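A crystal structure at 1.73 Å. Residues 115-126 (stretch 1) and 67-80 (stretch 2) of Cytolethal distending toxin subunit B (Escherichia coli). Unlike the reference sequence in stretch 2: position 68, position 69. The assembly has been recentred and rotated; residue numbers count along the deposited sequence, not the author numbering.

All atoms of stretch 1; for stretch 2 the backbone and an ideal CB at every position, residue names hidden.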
# COMPACT_ATOMS: atom_id res chain seq x y z
N ARG A 115 -3.35 -12.66 -5.42
CA ARG A 115 -4.74 -13.10 -5.52
C ARG A 115 -5.56 -11.97 -6.17
O ARG A 115 -5.36 -10.81 -5.84
CB ARG A 115 -5.29 -13.42 -4.11
CG ARG A 115 -4.58 -14.60 -3.44
CD ARG A 115 -5.24 -15.13 -2.12
NE ARG A 115 -6.55 -15.79 -2.31
CZ ARG A 115 -6.87 -17.07 -1.99
NH1 ARG A 115 -5.98 -17.91 -1.47
NH2 ARG A 115 -8.11 -17.52 -2.20
N ARG A 116 -6.50 -12.31 -7.03
CA ARG A 116 -7.44 -11.30 -7.49
C ARG A 116 -8.16 -10.62 -6.34
O ARG A 116 -8.65 -11.30 -5.40
CB ARG A 116 -8.45 -11.92 -8.46
CG ARG A 116 -9.61 -11.00 -8.95
CD ARG A 116 -10.68 -11.83 -9.78
NE ARG A 116 -11.72 -10.99 -10.41
CZ ARG A 116 -12.83 -10.52 -9.81
NH1 ARG A 116 -13.10 -10.79 -8.53
NH2 ARG A 116 -13.65 -9.74 -10.50
N ALA A 117 -8.32 -9.31 -6.43
CA ALA A 117 -9.05 -8.60 -5.39
C ALA A 117 -10.52 -9.03 -5.41
O ALA A 117 -11.13 -9.10 -6.49
CB ALA A 117 -9.01 -7.07 -5.69
N ASP A 118 -11.08 -9.34 -4.25
CA ASP A 118 -12.55 -9.55 -4.19
C ASP A 118 -13.34 -8.28 -4.40
O ASP A 118 -14.46 -8.29 -4.93
CB ASP A 118 -12.93 -10.22 -2.86
CG ASP A 118 -12.27 -11.59 -2.71
OD1 ASP A 118 -12.14 -12.31 -3.73
OD2 ASP A 118 -11.83 -12.03 -1.64
N GLU A 119 -12.75 -7.18 -3.95
CA GLU A 119 -13.41 -5.87 -4.04
C GLU A 119 -12.29 -4.82 -4.15
O GLU A 119 -11.19 -5.02 -3.64
CB GLU A 119 -14.30 -5.64 -2.79
CG GLU A 119 -15.27 -4.48 -2.83
CD GLU A 119 -16.24 -4.49 -1.66
OE1 GLU A 119 -16.04 -5.20 -0.63
OE2 GLU A 119 -17.21 -3.74 -1.79
N VAL A 120 -12.58 -3.76 -4.88
CA VAL A 120 -11.63 -2.64 -4.98
C VAL A 120 -12.23 -1.38 -4.37
O VAL A 120 -13.37 -1.03 -4.71
CB VAL A 120 -11.25 -2.38 -6.43
CG1 VAL A 120 -10.08 -1.28 -6.49
CG2 VAL A 120 -10.82 -3.68 -7.08
N PHE A 121 -11.44 -0.70 -3.54
CA PHE A 121 -11.86 0.56 -2.87
C PHE A 121 -11.06 1.76 -3.43
O PHE A 121 -9.85 1.68 -3.56
CB PHE A 121 -11.64 0.52 -1.37
CG PHE A 121 -12.32 -0.63 -0.69
CD1 PHE A 121 -13.67 -0.85 -0.86
CD2 PHE A 121 -11.58 -1.53 0.06
CE1 PHE A 121 -14.30 -1.96 -0.22
CE2 PHE A 121 -12.20 -2.63 0.66
CZ PHE A 121 -13.55 -2.82 0.53
N VAL A 122 -11.76 2.85 -3.73
CA VAL A 122 -11.12 4.06 -4.18
C VAL A 122 -11.73 5.19 -3.35
O VAL A 122 -12.93 5.50 -3.49
CB VAL A 122 -11.45 4.37 -5.64
CG1 VAL A 122 -10.49 5.48 -6.06
CG2 VAL A 122 -11.28 3.12 -6.52
N LEU A 123 -10.93 5.77 -2.47
CA LEU A 123 -11.37 6.85 -1.61
C LEU A 123 -10.70 8.18 -2.05
O LEU A 123 -9.53 8.21 -2.47
CB LEU A 123 -11.09 6.53 -0.13
CG LEU A 123 -11.44 5.07 0.32
CD1 LEU A 123 -11.20 4.88 1.79
CD2 LEU A 123 -12.87 4.63 -0.02
N SER A 124 -11.46 9.26 -1.94
CA SER A 124 -11.03 10.57 -2.43
C SER A 124 -9.92 11.16 -1.58
O SER A 124 -9.78 10.85 -0.39
CB SER A 124 -12.26 11.51 -2.47
OG SER A 124 -13.17 10.95 -3.41
N PRO A 125 -9.09 12.01 -2.19
CA PRO A 125 -8.07 12.73 -1.44
C PRO A 125 -8.73 13.51 -0.32
O PRO A 125 -9.87 13.97 -0.49
CB PRO A 125 -7.52 13.74 -2.47
CG PRO A 125 -7.76 13.07 -3.80
CD PRO A 125 -9.07 12.31 -3.64
N VAL A 126 -8.02 13.66 0.77
CA VAL A 126 -8.55 14.36 1.95
C VAL A 126 -8.10 15.80 2.02
O VAL A 126 -8.53 16.55 2.92
CB VAL A 126 -8.20 13.63 3.25
CG1 VAL A 126 -8.90 14.29 4.41
CG2 VAL A 126 -8.63 12.14 3.15
N UNK A 67 -10.31 -5.43 -18.01
CA UNK A 67 -11.57 -4.79 -18.36
C UNK A 67 -12.53 -4.79 -17.16
O UNK A 67 -13.69 -4.38 -17.30
CB UNK A 67 -12.21 -5.50 -19.56
N UNK A 68 -12.03 -5.18 -15.98
CA UNK A 68 -12.90 -5.19 -14.79
C UNK A 68 -13.53 -3.80 -14.56
O UNK A 68 -12.84 -2.74 -14.66
CB UNK A 68 -12.10 -5.62 -13.56
N UNK A 69 -14.84 -3.79 -14.29
CA UNK A 69 -15.54 -2.51 -14.00
C UNK A 69 -15.42 -2.18 -12.52
O UNK A 69 -15.88 -2.94 -11.66
CB UNK A 69 -17.01 -2.58 -14.40
N UNK A 70 -14.73 -1.09 -12.21
CA UNK A 70 -14.43 -0.74 -10.83
C UNK A 70 -15.13 0.56 -10.47
O UNK A 70 -14.84 1.63 -11.08
CB UNK A 70 -12.92 -0.62 -10.61
N UNK A 71 -16.03 0.53 -9.49
CA UNK A 71 -16.72 1.77 -9.11
C UNK A 71 -15.71 2.75 -8.55
O UNK A 71 -14.81 2.36 -7.79
CB UNK A 71 -17.83 1.50 -8.09
N UNK A 72 -15.81 4.02 -8.95
CA UNK A 72 -14.84 5.01 -8.53
C UNK A 72 -15.44 6.40 -8.61
O UNK A 72 -16.15 6.67 -9.59
CB UNK A 72 -13.57 4.92 -9.38
N UNK A 73 -15.15 7.27 -7.63
CA UNK A 73 -15.68 8.66 -7.65
C UNK A 73 -14.82 9.55 -8.54
O UNK A 73 -14.20 10.52 -8.08
CB UNK A 73 -15.73 9.24 -6.24
N UNK A 74 -14.74 9.18 -9.82
CA UNK A 74 -13.93 9.89 -10.80
C UNK A 74 -12.42 9.76 -10.58
O UNK A 74 -11.66 10.61 -11.06
CB UNK A 74 -14.31 11.37 -10.79
N UNK A 75 -11.97 8.70 -9.92
CA UNK A 75 -10.53 8.48 -9.82
C UNK A 75 -10.09 7.30 -10.68
O UNK A 75 -10.62 6.20 -10.47
CB UNK A 75 -10.13 8.25 -8.36
N UNK A 76 -9.17 7.52 -11.63
CA UNK A 76 -8.66 6.47 -12.51
C UNK A 76 -8.15 5.27 -11.73
O UNK A 76 -7.31 5.42 -10.84
CB UNK A 76 -7.54 7.02 -13.40
N UNK A 77 -8.69 4.10 -12.04
CA UNK A 77 -8.18 2.86 -11.47
C UNK A 77 -8.43 1.71 -12.45
O UNK A 77 -9.51 1.60 -13.02
CB UNK A 77 -8.83 2.57 -10.12
N UNK A 78 -7.43 0.84 -12.63
CA UNK A 78 -7.53 -0.28 -13.57
C UNK A 78 -6.98 -1.52 -12.93
O UNK A 78 -5.99 -1.47 -12.21
CB UNK A 78 -6.79 0.02 -14.88
N UNK A 79 -7.60 -2.67 -13.22
CA UNK A 79 -7.04 -3.97 -12.84
C UNK A 79 -6.30 -4.53 -14.03
O UNK A 79 -6.86 -4.61 -15.12
CB UNK A 79 -8.13 -4.94 -12.37
N UNK A 80 -5.04 -4.94 -13.81
CA UNK A 80 -4.22 -5.57 -14.84
C UNK A 80 -3.75 -6.96 -14.41
O UNK A 80 -3.51 -7.19 -13.22
CB UNK A 80 -3.01 -4.69 -15.17

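Position 67 has phi/psi 87/9, and nothing of stretch 1 lies within 5.5 Å of its ideal CB. Positive phi by itself favours glycine; the residue is G67.

At position 68 CA-to-CB points toward stretch 1, but the ideal CB is still 5.4 Å from R116 NH2. The gap beyond leads to the carbonyl of A117, an acceptor, flanked by the guanidinium of R116 and the methyls of V120. A long side chain ending in a donor would suit it: lysine, arginine or glutamine. The deposited residue is R68, which differs from the reference sequence. Extended (chi1 to chi3 all t), it donates from NH1 to A117 O at 2.8 Å (157°) and weakly from NH2 to the same O at 3.2 Å. Its guanidinium lies flat on that of R116, centres 3.7 Å apart and planes at 5°, while V120 CG2 covers the opposite face, 4.0 Å from R68 CZ. Stacking two cations calls for compensating charge, to which position 79 bears.

Position 69 is out of reach, so stretch 1 sets no preference; it is V69, also unlike the reference.

Position 70 points toward V120, its ideal CB 4.8 Å from V120 CB. An aliphatic side chain fits, valine, leucine or isoleucine; I70 places CG2 3.8 Å from V120 CB.

Position 71 points sideways (phi -65°) and tolerates many residues, proline included. It is P71; water 1 donates to both P71 O and V120 O, each at 2.7 Å.

Position 72 also points sideways, its ideal CB 4.1 Å from V122 CG2, so a small residue is reasonable. S72 uses OG locally, donating to the O of position 75 at 2.5 Å.

Position 73 (phi -82°) faces S124 OG, 4.2 Å from its ideal CB. Proline or a small residue would suit. P73 sets CD 4.0 Å from V122 CB and CG 3.6 Å from S124 OG; water 2 links P73 O to S124 OG.

Position 74, at 69/25, again favours glycine: G74.

Position 75 has its ideal CB just 3.6 Å from V122 CG1, a clearly apolar site. Valine, leucine or isoleucine could serve; I75 extends CD1 to 4.3 Å from P125 CD.

Position 76 points away: P76, phi -53°.

Position 77 points toward the valines, its ideal CB 4.4 Å from V122 CG2. A compact aliphatic fits, and V77 CG2 lies 3.8 Å from V122 CG2.

Positions 78 and 80 are out of reach: R78 and L80.

Position 79 points toward R116, favouring an acid of some length. E79 OE2 salt-bridges R68 NH1 at 2.8 Å, and water 3 links E79 OE1 to R116 NE.

Stretch 2 (67-80) GRVIPSPGIPVREL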
# COMPACT_ATOMS: atom_id res chain seq x y z
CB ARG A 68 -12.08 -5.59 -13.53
CG ARG A 68 -12.88 -5.56 -12.24
CD ARG A 68 -12.08 -6.14 -11.10
NE ARG A 68 -12.79 -6.21 -9.82
CZ ARG A 68 -12.39 -6.96 -8.80
NH1 ARG A 68 -11.26 -7.74 -8.89
NH2 ARG A 68 -13.13 -6.93 -7.69
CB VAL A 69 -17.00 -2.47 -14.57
CG1 VAL A 69 -17.03 -2.95 -16.04
CG2 VAL A 69 -17.89 -3.31 -13.79
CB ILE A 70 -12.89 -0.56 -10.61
CG1 ILE A 70 -12.15 -1.88 -10.91
CG2 ILE A 70 -12.61 -0.12 -9.19
CD1 ILE A 70 -10.54 -1.71 -11.01
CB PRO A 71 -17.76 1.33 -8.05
CG PRO A 71 -17.85 -0.15 -8.16
CD PRO A 71 -16.49 -0.63 -8.69
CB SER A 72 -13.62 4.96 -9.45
OG SER A 72 -12.73 6.00 -9.10
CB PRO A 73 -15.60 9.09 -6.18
CG PRO A 73 -14.32 8.37 -5.66
CD PRO A 73 -14.28 7.02 -6.45
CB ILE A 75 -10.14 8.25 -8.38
CG1 ILE A 75 -10.46 9.48 -7.52
CG2 ILE A 75 -8.62 7.84 -8.28
CD1 ILE A 75 -10.64 9.16 -6.06
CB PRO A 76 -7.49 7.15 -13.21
CG PRO A 76 -7.93 8.58 -13.29
CD PRO A 76 -8.59 8.84 -11.99
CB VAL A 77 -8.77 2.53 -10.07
CG1 VAL A 77 -8.12 1.23 -9.45
CG2 VAL A 77 -8.61 3.73 -9.11
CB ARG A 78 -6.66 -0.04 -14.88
CG ARG A 78 -7.13 1.06 -15.80
CD ARG A 78 -5.96 1.57 -16.68
NE ARG A 78 -5.93 0.77 -17.89
CZ ARG A 78 -4.88 0.64 -18.70
NH1 ARG A 78 -3.73 1.22 -18.42
NH2 ARG A 78 -5.01 -0.09 -19.81
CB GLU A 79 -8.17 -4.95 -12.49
CG GLU A 79 -7.69 -6.35 -12.18
CD GLU A 79 -8.88 -7.24 -11.89
OE1 GLU A 79 -9.63 -7.63 -12.83
OE2 GLU A 79 -9.11 -7.47 -10.69
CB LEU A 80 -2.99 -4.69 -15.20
CG LEU A 80 -3.15 -3.16 -15.04
CD1 LEU A 80 -1.76 -2.47 -14.94
CD2 LEU A 80 -3.93 -2.58 -16.21
O HOH W 1 -14.52 1.35 -5.30
O HOH W 2 -12.48 12.05 -6.00
O HOH W 3 -11.33 -9.60 -13.10
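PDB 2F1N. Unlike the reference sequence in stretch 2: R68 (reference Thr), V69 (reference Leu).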